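Local structure of proteasome assembly chaperone family protein (Thermoplasma acidophilum, 3GAA) at residues 24-30 against 86-92. The protein is of unknown function but belongs to the PAC2 family, whose relatives include proteasome assembly chaperones, and may share such a role. Coordinates in Å, arbitrary orientation, origin at the centre of the assembly. Numbering follows the deposited sequence.
Sequences YNNPVVL and SNTVLVA
Start with two parallel strands, 28-30 and 89-92, in extended conformation, their short axes 4.6 Å apart and 25° off parallel. Val28 pairs with Val89, Val29 with Leu90 and Leu30 with Val91. The hydrogen bonds make the staggered pattern of a parallel pair: Val28 and Leu30 use both N and O toward the partner strand, with Val28 N to Thr88 O, Leu90 N to Val28 O, Leu30 N to Leu90 O and Ala92 N to Leu30 O all 2.9 Å. Val29, between them, turns its backbone polar groups the other way, to Glu121 and Val123; Val91 bonds outward to the Tyr82 backbone.

Ahead of the strands the two loops are tied by Asn25, centre of an inverse gamma turn. Asn25 ND2 donates to Ser86 O at 2.8 Å. Asn87, in the left-handed region, bends the chain, and its O accepts a weak bond from Asn25 N (3.1 Å). Thr88 OG1 hydrogen-bonds to Asn84 OD1, and Ser120 OG to Asn26 O and Pro27 O.

Side chains alternate between faces. Leu90 (m, t) meets Pro27 (CG to Pro27 CB, 3.9 Å), Val29 (CB to Val29 CG2, 3.8 Å) and the Tyr24 ring (CD2 to Tyr24 CE1, 3.7 Å). On the opposite face Leu30 CD1 lies 3.9 Å from Val89 CG1, with Val28 and Val91 alongside.

Such an inner parallel pair, helix-covered on both faces, is the core of a layered alpha/beta fold. Strand 121-130 flanks 28-32, and antiparallel 79-83 flanks 89-94. Helix 103-117 packs on Val29 and Leu90; opposite, Val91 meets helix 39-51.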
loop_
_atom_site.group_PDB
_atom_site.type_symbol
_atom_site.label_atom_id
_atom_site.label_comp_id
_atom_site.label_asym_id
_atom_site.label_seq_id
_atom_site.Cartn_x
_atom_site.Cartn_y
_atom_site.Cartn_z
ATOM N N TYR A 24 8.570 -6.066 -30.839
ATOM C CA TYR A 24 9.163 -4.894 -31.490
ATOM C C TYR A 24 10.597 -5.176 -31.828
ATOM O O TYR A 24 11.385 -5.523 -30.945
ATOM C CB TYR A 24 9.135 -3.657 -30.594
ATOM C CG TYR A 24 7.776 -3.067 -30.502
ATOM C CD1 TYR A 24 7.240 -2.403 -31.575
ATOM C CD2 TYR A 24 7.001 -3.208 -29.364
ATOM C CE1 TYR A 24 5.977 -1.867 -31.523
ATOM C CE2 TYR A 24 5.720 -2.664 -29.290
ATOM C CZ TYR A 24 5.223 -2.008 -30.386
ATOM O OH TYR A 24 3.963 -1.501 -30.386
ATOM N N ASN A 25 10.948 -4.990 -33.098
ATOM C CA ASN A 25 12.324 -5.156 -33.550
ATOM C C ASN A 25 13.027 -3.849 -33.436
ATOM O O ASN A 25 13.263 -3.169 -34.404
ATOM C CB ASN A 25 12.347 -5.700 -34.974
ATOM C CG ASN A 25 11.534 -7.014 -35.091
ATOM O OD1 ASN A 25 11.920 -8.025 -34.487
ATOM N ND2 ASN A 25 10.376 -6.986 -35.801
ATOM N N ASN A 26 13.293 -3.462 -32.212
ATOM C CA ASN A 26 14.259 -2.393 -31.916
ATOM C C ASN A 26 14.122 -0.976 -32.506
ATOM O O ASN A 26 15.099 -0.375 -32.951
ATOM C CB ASN A 26 15.640 -2.913 -32.177
ATOM C CG ASN A 26 16.435 -2.818 -30.961
ATOM O OD1 ASN A 26 16.173 -3.577 -29.993
ATOM N ND2 ASN A 26 17.316 -1.791 -30.889
ATOM N N PRO A 27 12.913 -0.428 -32.413
ATOM C CA PRO A 27 12.425 0.581 -33.322
ATOM C C PRO A 27 13.064 1.931 -33.136
ATOM O O PRO A 27 13.562 2.222 -32.051
ATOM C CB PRO A 27 10.944 0.646 -32.968
ATOM C CG PRO A 27 10.879 0.227 -31.550
ATOM C CD PRO A 27 11.922 -0.776 -31.383
ATOM N N VAL A 28 13.084 2.727 -34.198
ATOM C CA VAL A 28 13.478 4.132 -34.070
ATOM C C VAL A 28 12.211 4.937 -33.924
ATOM O O VAL A 28 11.292 4.758 -34.745
ATOM C CB VAL A 28 14.308 4.692 -35.252
ATOM C CG1 VAL A 28 13.838 4.199 -36.520
ATOM C CG2 VAL A 28 14.186 6.171 -35.255
ATOM N N VAL A 29 12.154 5.801 -32.907
ATOM C CA VAL A 29 10.925 6.519 -32.601
ATOM C C VAL A 29 10.962 7.986 -32.998
ATOM O O VAL A 29 11.790 8.737 -32.506
ATOM C CB VAL A 29 10.539 6.402 -31.131
ATOM C CG1 VAL A 29 9.212 7.094 -30.901
ATOM C CG2 VAL A 29 10.412 4.915 -30.734
ATOM N N LEU A 30 10.040 8.396 -33.859
ATOM C CA LEU A 30 9.991 9.780 -34.313
ATOM C C LEU A 30 8.831 10.495 -33.652
ATOM O O LEU A 30 7.742 9.956 -33.613
ATOM C CB LEU A 30 9.815 9.808 -35.833
ATOM C CG LEU A 30 10.775 8.929 -36.657
ATOM C CD1 LEU A 30 10.208 8.690 -38.077
ATOM C CD2 LEU A 30 12.211 9.495 -36.686
ATOM N N SER A 86 7.012 -3.820 -39.745
ATOM C CA SER A 86 8.061 -4.599 -39.109
ATOM C C SER A 86 8.246 -4.203 -37.687
ATOM O O SER A 86 9.071 -4.771 -37.014
ATOM C CB SER A 86 9.333 -4.314 -39.833
ATOM O OG SER A 86 8.964 -3.711 -41.061
ATOM N N ASN A 87 7.510 -3.212 -37.219
ATOM C CA ASN A 87 7.724 -2.681 -35.881
ATOM C C ASN A 87 9.194 -2.269 -35.640
ATOM O O ASN A 87 9.782 -2.528 -34.608
ATOM C CB ASN A 87 7.163 -3.650 -34.850
ATOM C CG ASN A 87 5.654 -3.834 -34.989
ATOM O OD1 ASN A 87 4.878 -3.265 -34.234
ATOM N ND2 ASN A 87 5.231 -4.603 -35.994
ATOM N N THR A 88 9.739 -1.588 -36.647
ATOM C CA THR A 88 11.049 -0.952 -36.619
ATOM C C THR A 88 11.016 0.578 -36.608
ATOM O O THR A 88 12.046 1.201 -36.425
ATOM C CB THR A 88 11.861 -1.349 -37.852
ATOM O OG1 THR A 88 10.964 -1.466 -38.960
ATOM C CG2 THR A 88 12.573 -2.674 -37.638
ATOM N N VAL A 89 9.862 1.200 -36.801
ATOM C CA VAL A 89 9.772 2.654 -36.708
ATOM C C VAL A 89 8.464 2.951 -35.999
ATOM O O VAL A 89 7.399 2.478 -36.413
ATOM C CB VAL A 89 9.725 3.344 -38.112
ATOM C CG1 VAL A 89 9.586 4.853 -37.961
ATOM C CG2 VAL A 89 10.921 2.977 -38.990
ATOM N N LEU A 90 8.540 3.719 -34.929
ATOM C CA LEU A 90 7.343 4.168 -34.319
ATOM C C LEU A 90 7.220 5.661 -34.575
ATOM O O LEU A 90 8.224 6.371 -34.796
ATOM C CB LEU A 90 7.369 3.887 -32.819
ATOM C CG LEU A 90 7.560 2.442 -32.331
ATOM C CD1 LEU A 90 7.445 2.433 -30.848
ATOM C CD2 LEU A 90 6.564 1.487 -32.884
ATOM N N VAL A 91 5.987 6.141 -34.550
ATOM C CA VAL A 91 5.749 7.578 -34.513
ATOM C C VAL A 91 4.826 7.927 -33.345
ATOM O O VAL A 91 3.816 7.286 -33.123
ATOM C CB VAL A 91 5.136 8.140 -35.807
ATOM C CG1 VAL A 91 4.646 9.582 -35.526
ATOM C CG2 VAL A 91 6.151 7.984 -37.037
ATOM N N ALA A 92 5.228 8.926 -32.578
ATOM C CA ALA A 92 4.460 9.389 -31.473
ATOM C C ALA A 92 4.068 10.775 -31.890
ATOM O O ALA A 92 4.935 11.561 -32.264
ATOM C CB ALA A 92 5.320 9.404 -30.236
#